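Local coordinates for uncharacterized protein (Bacteroides vulgatus, PDB 4Q88) that is of unknown function but is probably a glycoside hydrolase of family 88 that acts on sugar substrates, at residues L17-I20 with H21-Q25; A53-N57 with K58-Q62; L172-T175 with D176-Y180; N337-N341 with F342-A346. All coordinates share one frame; numbering follows the deposited sequence. Where two conformers were deposited one is given.

Contact 1: L17-I20 with H21-Q25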
loop_
_atom_site.group_PDB
_atom_site.type_symbol
_atom_site.label_atom_id
_atom_site.label_comp_id
_atom_site.label_asym_id
_atom_site.label_seq_id
_atom_site.Cartn_x
_atom_site.Cartn_y
_atom_site.Cartn_z
ATOM N N LEU A 17 -4.457 12.747 -16.714
ATOM C CA LEU A 17 -5.049 11.561 -17.274
ATOM C C LEU A 17 -4.172 10.979 -18.364
ATOM O O LEU A 17 -4.064 9.752 -18.484
ATOM C CB LEU A 17 -6.483 11.841 -17.792
ATOM C CG LEU A 17 -7.448 12.043 -16.636
ATOM C CD1 LEU A 17 -8.749 12.687 -17.130
ATOM C CD2 LEU A 17 -7.756 10.751 -15.885
ATOM N N GLU A 18 -3.548 11.833 -19.181
ATOM C CA GLU A 18 -2.599 11.339 -20.181
ATOM C C GLU A 18 -1.484 10.486 -19.531
ATOM O O GLU A 18 -1.098 9.431 -20.051
ATOM C CB GLU A 18 -1.967 12.505 -20.964
ATOM C CG GLU A 18 -1.068 12.032 -22.087
ATOM C CD GLU A 18 0.340 11.660 -21.619
ATOM O OE1 GLU A 18 0.888 12.327 -20.710
ATOM O OE2 GLU A 18 0.927 10.708 -22.183
ATOM N N ILE A 19 -0.963 10.979 -18.421
ATOM C CA ILE A 19 0.074 10.255 -17.643
ATOM C C ILE A 19 -0.454 8.919 -17.143
ATOM O O ILE A 19 0.178 7.879 -17.354
ATOM C CB ILE A 19 0.581 11.098 -16.467
ATOM C CG1 ILE A 19 1.421 12.271 -17.020
ATOM C CG2 ILE A 19 1.405 10.231 -15.515
ATOM C CD1 ILE A 19 1.766 13.344 -16.011
ATOM N N ILE A 20 -1.644 8.954 -16.528
ATOM C CA ILE A 20 -2.254 7.752 -15.986
ATOM C C ILE A 20 -2.425 6.713 -17.078
ATOM O O ILE A 20 -2.029 5.551 -16.936
ATOM C CB ILE A 20 -3.574 8.103 -15.279
ATOM C CG1 ILE A 20 -3.259 8.854 -13.979
ATOM C CG2 ILE A 20 -4.368 6.863 -14.951
ATOM C CD1 ILE A 20 -4.480 9.431 -13.302
ATOM N N HIS A 21 -2.987 7.129 -18.199
ATOM C CA HIS A 21 -3.200 6.174 -19.265
ATOM C C HIS A 21 -1.881 5.697 -19.902
ATOM O O HIS A 21 -1.773 4.531 -20.234
ATOM C CB HIS A 21 -4.149 6.755 -20.310
ATOM C CG HIS A 21 -5.541 6.916 -19.826
ATOM N ND1 HIS A 21 -6.308 5.852 -19.418
ATOM C CD2 HIS A 21 -6.326 8.009 -19.709
ATOM C CE1 HIS A 21 -7.514 6.278 -19.091
ATOM N NE2 HIS A 21 -7.538 7.586 -19.218
ATOM N N ARG A 22 -0.893 6.587 -20.058
ATOM C CA ARG A 22 0.424 6.204 -20.590
ATOM C C ARG A 22 1.043 5.086 -19.754
ATOM O O ARG A 22 1.442 4.024 -20.259
ATOM C CB ARG A 22 1.359 7.410 -20.614
ATOM C CG ARG A 22 2.652 7.108 -21.328
ATOM C CD ARG A 22 3.751 8.126 -21.136
ATOM N NE ARG A 22 3.330 9.500 -20.873
ATOM C CZ ARG A 22 4.100 10.393 -20.258
ATOM N NH1 ARG A 22 5.325 10.072 -19.836
ATOM N NH2 ARG A 22 3.640 11.604 -20.012
ATOM N N VAL A 23 1.072 5.306 -18.439
ATOM C CA VAL A 23 1.648 4.323 -17.493
ATOM C C VAL A 23 0.880 3.017 -17.469
ATOM O O VAL A 23 1.480 1.940 -17.543
ATOM C CB VAL A 23 1.730 4.920 -16.066
ATOM C CG1 VAL A 23 2.125 3.882 -15.020
ATOM C CG2 VAL A 23 2.664 6.111 -16.053
ATOM N N ASN A 24 -0.447 3.107 -17.413
ATOM C CA ASN A 24 -1.240 1.908 -17.264
ATOM C C ASN A 24 -1.280 1.113 -18.560
ATOM O O ASN A 24 -1.234 -0.116 -18.518
ATOM C CB ASN A 24 -2.653 2.195 -16.745
ATOM C CG ASN A 24 -3.159 1.092 -15.819
ATOM O OD1 ASN A 24 -2.357 0.372 -15.185
ATOM N ND2 ASN A 24 -4.475 0.920 -15.757
ATOM N N GLN A 25 -1.363 1.802 -19.698
ATOM C CA GLN A 25 -1.372 1.094 -20.982
ATOM C C GLN A 25 -0.066 0.418 -21.279
ATOM O O GLN A 25 -0.071 -0.702 -21.764
ATOM C CB GLN A 25 -1.794 1.997 -22.112
ATOM C CG GLN A 25 -3.275 2.242 -21.982
ATOM C CD GLN A 25 -3.799 3.323 -22.878
ATOM O OE1 GLN A 25 -3.135 3.749 -23.827
ATOM N NE2 GLN A 25 -5.016 3.785 -22.576
#
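Leu17 to Ile20 offer their carbonyl oxygens in turn to the backbone nitrogens of His21 to Asn24, four successive i to i+4 bonds that make residues 17-25 one unbroken run of helix 13-30. On this regular frame Glu18 and Arg22 form a textbook i to i+4 salt bridge, gripped side-on and by two bonds. Arg22 NH2 reaches the syn lone pair of Glu18 OE1 at 2.9 Å, almost straight at 177°, while Arg22 NE meets Glu18 OE2 from its syn side at 3.0 Å. Carboxylate and guanidinium are nearly coplanar, 22° apart. The Glu18 chain turns back at chi2 (-82°), which brings its acid over to Arg22. An alanine at Arg22 removes both N-H donors, and the Glu18 carboxylate is likely to be left without its charge partner and able to turn. On another side of the helix, CD2 of His21 sits 3.1 Å from Leu17 O, while its ND1 bonds to Tyr60 OH. Ile20 packs on helices 39-55 and 341-358. Charge pairing thus marks the more exposed flank of the helix and aliphatic contact its buried one; the two-point grip fixes the rotation of both charged groups.

Contact 2: A53-N57 with K58-Q62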
loop_
_atom_site.group_PDB
_atom_site.type_symbol
_atom_site.label_atom_id
_atom_site.label_comp_id
_atom_site.label_asym_id
_atom_site.label_seq_id
_atom_site.Cartn_x
_atom_site.Cartn_y
_atom_site.Cartn_z
ATOM N N ALA A 53 -11.796 3.209 -10.808
ATOM C CA ALA A 53 -12.689 4.115 -10.088
ATOM C C ALA A 53 -12.684 5.534 -10.653
ATOM O O ALA A 53 -13.686 6.244 -10.629
ATOM C CB ALA A 53 -12.324 4.153 -8.593
ATOM N N LEU A 54 -11.510 6.003 -11.062
ATOM C CA LEU A 54 -11.343 7.375 -11.530
ATOM C C LEU A 54 -11.864 7.513 -12.947
ATOM O O LEU A 54 -12.352 8.579 -13.302
ATOM C CB LEU A 54 -9.874 7.775 -11.553
ATOM C CG LEU A 54 -9.543 9.193 -11.938
ATOM C CD1 LEU A 54 -9.944 10.164 -10.842
ATOM C CD2 LEU A 54 -8.048 9.283 -12.225
ATOM N N THR A 55 -11.764 6.458 -13.733
ATOM C CA THR A 55 -11.957 6.572 -15.181
ATOM C C THR A 55 -13.100 5.757 -15.769
ATOM O O THR A 55 -13.550 6.015 -16.891
ATOM C CB THR A 55 -10.683 6.154 -15.974
ATOM O OG1 THR A 55 -10.460 4.738 -15.859
ATOM C CG2 THR A 55 -9.446 6.965 -15.565
ATOM N N GLY A 56 -13.527 4.727 -15.077
ATOM C CA GLY A 56 -14.508 3.813 -15.609
ATOM C C GLY A 56 -14.094 2.981 -16.793
ATOM O O GLY A 56 -14.945 2.422 -17.486
ATOM N N ASN A 57 -12.799 2.853 -17.021
ATOM C CA ASN A 57 -12.296 2.233 -18.225
ATOM C C ASN A 57 -12.574 0.732 -18.203
ATOM O O ASN A 57 -12.072 0.009 -17.347
ATOM C CB ASN A 57 -10.804 2.545 -18.398
ATOM C CG ASN A 57 -10.225 1.983 -19.687
ATOM O OD1 ASN A 57 -10.235 0.785 -19.909
ATOM N ND2 ASN A 57 -9.698 2.858 -20.534
ATOM N N LYS A 58 -13.386 0.230 -19.153
ATOM C CA LYS A 58 -13.753 -1.195 -19.124
ATOM C C LYS A 58 -12.649 -2.161 -19.519
ATOM O O LYS A 58 -12.684 -3.298 -19.097
ATOM C CB LYS A 58 -15.017 -1.475 -19.959
ATOM C CG LYS A 58 -16.289 -0.967 -19.297
ATOM C CD LYS A 58 -17.476 -1.061 -20.267
ATOM C CE LYS A 58 -18.780 -0.533 -19.670
ATOM N NZ LYS A 58 -18.856 0.962 -19.642
ATOM N N ASP A 59 -11.674 -1.726 -20.314
ATOM C CA ASP A 59 -10.520 -2.584 -20.642
ATOM C C ASP A 59 -9.628 -2.803 -19.406
ATOM O O ASP A 59 -9.130 -3.894 -19.156
ATOM C CB ASP A 59 -9.691 -1.950 -21.767
ATOM C CG ASP A 59 -10.456 -1.920 -23.100
ATOM O OD1 ASP A 59 -11.282 -2.816 -23.348
ATOM O OD2 ASP A 59 -10.270 -0.972 -23.853
ATOM N N TYR A 60 -9.438 -1.746 -18.635
ATOM C CA TYR A 60 -8.621 -1.845 -17.423
ATOM C C TYR A 60 -9.331 -2.761 -16.444
ATOM O O TYR A 60 -8.721 -3.611 -15.825
ATOM C CB TYR A 60 -8.368 -0.475 -16.775
ATOM C CG TYR A 60 -7.556 0.519 -17.559
ATOM C CD1 TYR A 60 -6.689 0.137 -18.590
ATOM C CD2 TYR A 60 -7.588 1.839 -17.217
ATOM C CE1 TYR A 60 -5.938 1.085 -19.282
ATOM C CE2 TYR A 60 -6.861 2.778 -17.906
ATOM C CZ TYR A 60 -6.040 2.396 -18.945
ATOM O OH TYR A 60 -5.338 3.366 -19.626
ATOM N N LEU A 61 -10.651 -2.655 -16.363
ATOM C CA LEU A 61 -11.414 -3.536 -15.478
ATOM C C LEU A 61 -11.239 -5.005 -15.876
ATOM O O LEU A 61 -11.051 -5.898 -15.042
ATOM C CB LEU A 61 -12.896 -3.160 -15.500
ATOM C CG LEU A 61 -13.752 -3.843 -14.432
ATOM C CD1 LEU A 61 -13.334 -3.274 -13.081
ATOM C CD2 LEU A 61 -15.236 -3.570 -14.766
ATOM N N GLN A 62 -11.300 -5.260 -17.177
ATOM C CA GLN A 62 -11.209 -6.608 -17.674
ATOM C C GLN A 62 -9.823 -7.165 -17.410
ATOM O O GLN A 62 -9.676 -8.385 -17.251
ATOM C CB GLN A 62 -11.452 -6.641 -19.193
ATOM C CG GLN A 62 -11.625 -8.072 -19.722
ATOM C CD GLN A 62 -12.860 -8.724 -19.133
ATOM O OE1 GLN A 62 -13.900 -8.101 -19.051
ATOM N NE2 GLN A 62 -12.747 -9.962 -18.703
HETATM O O HOH W 1 -17.470 1.670 -17.003
HETATM O O HOH W 2 -8.445 1.533 -22.816
#
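Two torsions lay the amide of Asn57 over the ring of Tyr60: CG of Asn57 stands opposite its own backbone N (chi1 -177°), and CG of Tyr60 lies beside its backbone N (chi1 -65°). The planes are stacked, 14° apart, with Asn57 CG 3.6 Å above one ring face and displaced toward the rim; CB of Asn57 adds a contact of 3.5 Å to Tyr60 CD2. The same placement makes Asn57 the N-cap of helix 58-70. Its OD1 accepts from Tyr60 N at 2.9 Å, the donor tilted from the carbonyl plane, and Asn57 O receives Leu61 N at 3.2 Å as the first turn begins. At the other end of the amide, ND2 donates to a water that in turn donates to Asp59 OD2. Before the cap, Gly56 takes a positive phi after the end of helix 39-55, and Thr55 OG1, also hydrogen-bonded to Val51 O, accepts from Asn57 N in an ST turn. A second water donates to Gly56 O and accepts from Lys58 NZ, 3.1 Å away. One asparagine therefore supplies a helix-starting acceptor, a flat cover for an aromatic face and a water-linked donor, which probably leaves its amide little freedom to rotate or flip.

Contact 3: L172-T175 with D176-Y180; sequences LTVT and DSIMY
Leu172 and Asp176 lie one helical turn apart with their side chains slanting across each other, so that a methyl group rests against a carboxylate: CD1 of Leu172 comes within 3.5 Å of Asp176 OD1. A turn further on, Thr175 and Met179, the latter a selenomethionine, meet in a similar slant. Thr175 directs its methyl CG2 away from its own backbone N, and the bend of the Met179 chain at chi3 (-97°) brings CE to 3.8 Å from that methyl. On a third side of the helix the branches of Val174 and Ile178 touch more loosely, CG1 to CD1 at 4.2 Å.

The chief side-chain to backbone bond is made by Ser177. Its OG occupies the crowded position between backbone N and carbonyl carbon (chi1 78°), from which the hydroxyl turns back along the helix and donates to Val174 O at 2.7 Å, in the carbonyl plane and on a lone pair. That oxygen also accepts from Ile178 N at 3.2 Å, so two donors share it. The serine thereby satisfies its hydroxyl within its own helix. The last turn is less regular: Thr175 O takes Met179 N at 2.9 Å and, weakly, Ile178 N, just before Tyr180 leaves the helical conformation.

Helix 163-179 here runs straight into the small antiparallel pair 180-181 and 186-187. Asp176 bonds to Tyr187 of the second strand and forms a salt bridge with Arg239 of helix 233-249, which also makes a cation-pi contact with Tyr180. Leu172 and Thr175 pack on Leu145 of helix 144-159.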
loop_
_atom_site.group_PDB
_atom_site.type_symbol
_atom_site.label_atom_id
_atom_site.label_comp_id
_atom_site.label_asym_id
_atom_site.label_seq_id
_atom_site.Cartn_x
_atom_site.Cartn_y
_atom_site.Cartn_z
ATOM N N LEU A 172 -3.840 -4.776 14.506
ATOM C CA LEU A 172 -3.036 -3.544 14.383
ATOM C C LEU A 172 -2.413 -3.210 15.727
ATOM O O LEU A 172 -1.236 -2.836 15.790
ATOM C CB LEU A 172 -3.876 -2.394 13.890
ATOM C CG LEU A 172 -3.263 -1.003 14.073
ATOM C CD1 LEU A 172 -2.052 -0.891 13.181
ATOM C CD2 LEU A 172 -4.321 0.056 13.744
ATOM N N THR A 173 -3.129 -3.488 16.808
ATOM C CA THR A 173 -2.583 -3.239 18.155
ATOM C C THR A 173 -1.326 -4.040 18.376
ATOM O O THR A 173 -0.364 -3.536 18.970
ATOM C CB THR A 173 -3.636 -3.541 19.255
ATOM O OG1 THR A 173 -4.702 -2.628 19.085
ATOM C CG2 THR A 173 -3.083 -3.318 20.602
ATOM N N VAL A 174 -1.284 -5.276 17.894
ATOM C CA VAL A 174 -0.097 -6.100 18.021
ATOM C C VAL A 174 1.055 -5.578 17.137
ATOM O O VAL A 174 2.214 -5.540 17.549
ATOM C CB VAL A 174 -0.416 -7.586 17.767
ATOM C CG1 VAL A 174 0.851 -8.429 17.800
ATOM C CG2 VAL A 174 -1.333 -8.115 18.873
ATOM N N THR A 175 0.748 -5.185 15.916
ATOM C CA THR A 175 1.740 -4.558 15.038
ATOM C C THR A 175 2.382 -3.373 15.748
ATOM O O THR A 175 3.634 -3.257 15.796
ATOM C CB THR A 175 1.095 -4.096 13.722
ATOM O OG1 THR A 175 0.502 -5.238 13.053
ATOM C CG2 THR A 175 2.161 -3.375 12.830
ATOM N N ASP A 176 1.550 -2.529 16.337
ATOM C CA ASP A 176 2.045 -1.340 17.049
ATOM C C ASP A 176 2.983 -1.717 18.181
ATOM O O ASP A 176 4.018 -1.038 18.407
ATOM C CB ASP A 176 0.914 -0.530 17.633
ATOM C CG ASP A 176 0.140 0.277 16.573
ATOM O OD1 ASP A 176 0.490 0.230 15.367
ATOM O OD2 ASP A 176 -0.820 0.986 16.977
ATOM N N SER A 177 2.606 -2.755 18.920
ATOM C CA SER A 177 3.417 -3.197 20.081
ATOM C C SER A 177 4.809 -3.601 19.658
ATOM O O SER A 177 5.732 -3.473 20.445
ATOM C CB SER A 177 2.742 -4.374 20.821
ATOM O OG SER A 177 2.929 -5.645 20.139
ATOM N N ILE A 178 4.964 -4.113 18.449
ATOM C CA ILE A 178 6.267 -4.555 17.968
ATOM C C ILE A 178 7.070 -3.402 17.300
ATOM O O ILE A 178 8.306 -3.317 17.443
ATOM C CB ILE A 178 6.122 -5.749 16.962
ATOM C CG1 ILE A 178 5.373 -6.958 17.550
ATOM C CG2 ILE A 178 7.522 -6.198 16.499
ATOM C CD1 ILE A 178 4.832 -7.871 16.443
HETATM N N MSE A 179 6.388 -2.553 16.538
HETATM C CA MSE A 179 7.037 -1.666 15.518
HETATM C C MSE A 179 6.777 -0.174 15.645
HETATM O O MSE A 179 7.509 0.627 15.030
HETATM C CB MSE A 179 6.547 -2.094 14.138
HETATM C CG MSE A 179 7.256 -3.323 13.712
HETATM SE SE MSE A 179 6.292 -4.144 12.203
HETATM C CE MSE A 179 5.313 -5.418 13.285
ATOM N N TYR A 180 5.699 0.237 16.334
ATOM C CA TYR A 180 5.347 1.636 16.349
ATOM C C TYR A 180 6.198 2.414 17.339
ATOM O O TYR A 180 6.254 2.042 18.523
ATOM C CB TYR A 180 3.833 1.843 16.607
ATOM C CG TYR A 180 3.449 3.313 16.555
ATOM C CD1 TYR A 180 3.496 4.039 15.332
ATOM C CD2 TYR A 180 3.088 3.999 17.692
ATOM C CE1 TYR A 180 3.184 5.387 15.296
ATOM C CE2 TYR A 180 2.728 5.323 17.644
ATOM C CZ TYR A 180 2.787 6.017 16.446
ATOM O OH TYR A 180 2.435 7.352 16.465
#

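Contact 4: N337-N341 with F342-A346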
loop_
_atom_site.group_PDB
_atom_site.type_symbol
_atom_site.label_atom_id
_atom_site.label_comp_id
_atom_site.label_asym_id
_atom_site.label_seq_id
_atom_site.Cartn_x
_atom_site.Cartn_y
_atom_site.Cartn_z
ATOM N N ASN A 337 16.714 2.993 -13.418
ATOM C CA ASN A 337 15.952 2.106 -14.262
ATOM C C ASN A 337 15.230 0.993 -13.516
ATOM O O ASN A 337 14.604 0.175 -14.149
ATOM C CB ASN A 337 16.866 1.553 -15.363
ATOM C CG ASN A 337 17.286 2.640 -16.346
ATOM O OD1 ASN A 337 16.516 3.577 -16.645
ATOM N ND2 ASN A 337 18.516 2.549 -16.816
ATOM N N SER A 338 15.297 0.978 -12.178
ATOM C CA SER A 338 14.604 -0.020 -11.374
ATOM C C SER A 338 13.078 0.239 -11.351
ATOM O O SER A 338 12.638 1.220 -10.782
ATOM C CB SER A 338 15.162 0.016 -9.963
ATOM O OG SER A 338 14.702 -1.065 -9.210
ATOM N N CYS A 339 12.307 -0.649 -11.965
ATOM C CA CYS A 339 10.855 -0.494 -12.117
ATOM C C CYS A 339 10.195 -1.816 -11.804
ATOM O O CYS A 339 10.626 -2.869 -12.340
ATOM C CB CYS A 339 10.517 -0.119 -13.547
ATOM S SG CYS A 339 8.735 0.111 -13.780
ATOM N N PHE A 340 9.173 -1.796 -10.957
ATOM C CA PHE A 340 8.446 -3.011 -10.563
ATOM C C PHE A 340 6.942 -2.727 -10.527
ATOM O O PHE A 340 6.531 -1.628 -10.156
ATOM C CB PHE A 340 8.884 -3.548 -9.209
ATOM C CG PHE A 340 10.355 -3.940 -9.174
ATOM C CD1 PHE A 340 10.758 -5.149 -9.701
ATOM C CD2 PHE A 340 11.295 -3.078 -8.691
ATOM C CE1 PHE A 340 12.109 -5.507 -9.732
ATOM C CE2 PHE A 340 12.634 -3.419 -8.690
ATOM C CZ PHE A 340 13.037 -4.646 -9.195
ATOM N N ASN A 341 6.166 -3.770 -10.856
ATOM C CA ASN A 341 4.691 -3.751 -10.774
ATOM C C ASN A 341 4.139 -3.028 -9.545
ATOM O O ASN A 341 3.267 -2.182 -9.646
ATOM C CB ASN A 341 4.129 -5.204 -10.786
ATOM C CG ASN A 341 4.834 -6.176 -9.801
ATOM O OD1 ASN A 341 5.619 -5.810 -8.914
ATOM N ND2 ASN A 341 4.629 -7.472 -10.054
ATOM N N PHE A 342 4.636 -3.365 -8.360
ATOM C CA PHE A 342 4.058 -2.804 -7.166
ATOM C C PHE A 342 4.276 -1.303 -7.047
ATOM O O PHE A 342 3.445 -0.598 -6.481
ATOM C CB PHE A 342 4.553 -3.543 -5.910
ATOM C CG PHE A 342 6.011 -3.339 -5.625
ATOM C CD1 PHE A 342 6.441 -2.253 -4.865
ATOM C CD2 PHE A 342 6.938 -4.235 -6.087
ATOM C CE1 PHE A 342 7.810 -2.036 -4.641
ATOM C CE2 PHE A 342 8.300 -4.025 -5.866
ATOM C CZ PHE A 342 8.726 -2.936 -5.141
ATOM N N GLY A 343 5.388 -0.830 -7.600
ATOM C CA GLY A 343 5.762 0.571 -7.654
ATOM C C GLY A 343 4.951 1.356 -8.652
ATOM O O GLY A 343 4.582 2.478 -8.413
ATOM N N ILE A 344 4.618 0.718 -9.758
ATOM C CA ILE A 344 3.674 1.279 -10.724
ATOM C C ILE A 344 2.314 1.383 -10.063
ATOM O O ILE A 344 1.664 2.401 -10.164
ATOM C CB ILE A 344 3.591 0.421 -11.971
ATOM C CG1 ILE A 344 4.945 0.505 -12.701
ATOM C CG2 ILE A 344 2.407 0.851 -12.852
ATOM C CD1 ILE A 344 5.116 -0.438 -13.858
ATOM N N GLY A 345 1.950 0.369 -9.295
ATOM C CA GLY A 345 0.710 0.453 -8.514
ATOM C C GLY A 345 0.647 1.677 -7.582
ATOM O O GLY A 345 -0.348 2.450 -7.573
ATOM N N ALA A 346 1.701 1.828 -6.791
ATOM C CA ALA A 346 1.821 2.990 -5.908
ATOM C C ALA A 346 1.782 4.337 -6.636
ATOM O O ALA A 346 1.038 5.257 -6.225
ATOM C CB ALA A 346 3.073 2.872 -5.069
#
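The rings of Phe340 and Phe342 lie side by side and point the same way, their planes only 8° apart but slid so far, 5.9 Å between centroids, that they barely overlap. The touch between them is made by Phe342 CE2, 3.4 Å from Phe340 CB and oblique to both rings, and Asn341 OD1 lies 3.5 Å from Phe342 CD2, again obliquely. The ring of Trp39 also meets that of Phe342. These aromatics flank the start of helix 341-358, the last helix of a fold that, as in other family 88 proteins, is an (alpha/alpha)6 barrel.

Phe340, with a side chain that carries no polar atom, holds the N-cap position; Asn341, next along and already helical, turns its amide onto the following backbone N. Its CG is tucked between backbone N and carbonyl carbon (chi1 48°), and from there OD1 accepts from Phe342 N at 2.7 Å; the bond is bent, 131° at the hydrogen, and the donor is tilted from the amide plane. ND2 of Asn341 donates to OD1 of Asn41 in helix 39-55. A leucine here, with no amide, would probably leave Phe342 N and Asn41 OD1 each short of a partner and weaken the polar tie to helix 39-55.

The backbone then settles into its turns. Phe340 O accepts from Ile344 N at 3.1 Å and only weakly from Gly343 N, while Asn341 O accepts from Gly345 N. SG of Cys339 packs against Ile344 CD1 at 3.7 Å.

The four contacts follow one another along the chain without interleaving. Contacts 1, 2 and 4 gather in one region, where helices 13-30, 39-55, 58-70 and 341-358 come together. Contact 1 is the hub: its centre lies about 12 Å from that of contact 2, which it meets through Gln25 and Tyr60, and about 14 Å from that of contact 4, where Val23 packs on Ile344. Contacts 2 and 4 stay about 11 Å apart at their nearest atoms. Contact 3, where helix 163-179 meets the two-stranded sheet, stands across the chain's centre from the others, about 27 Å from contact 4 between centres. The first and last helices thus pack together, consistent with closure of a helical barrel.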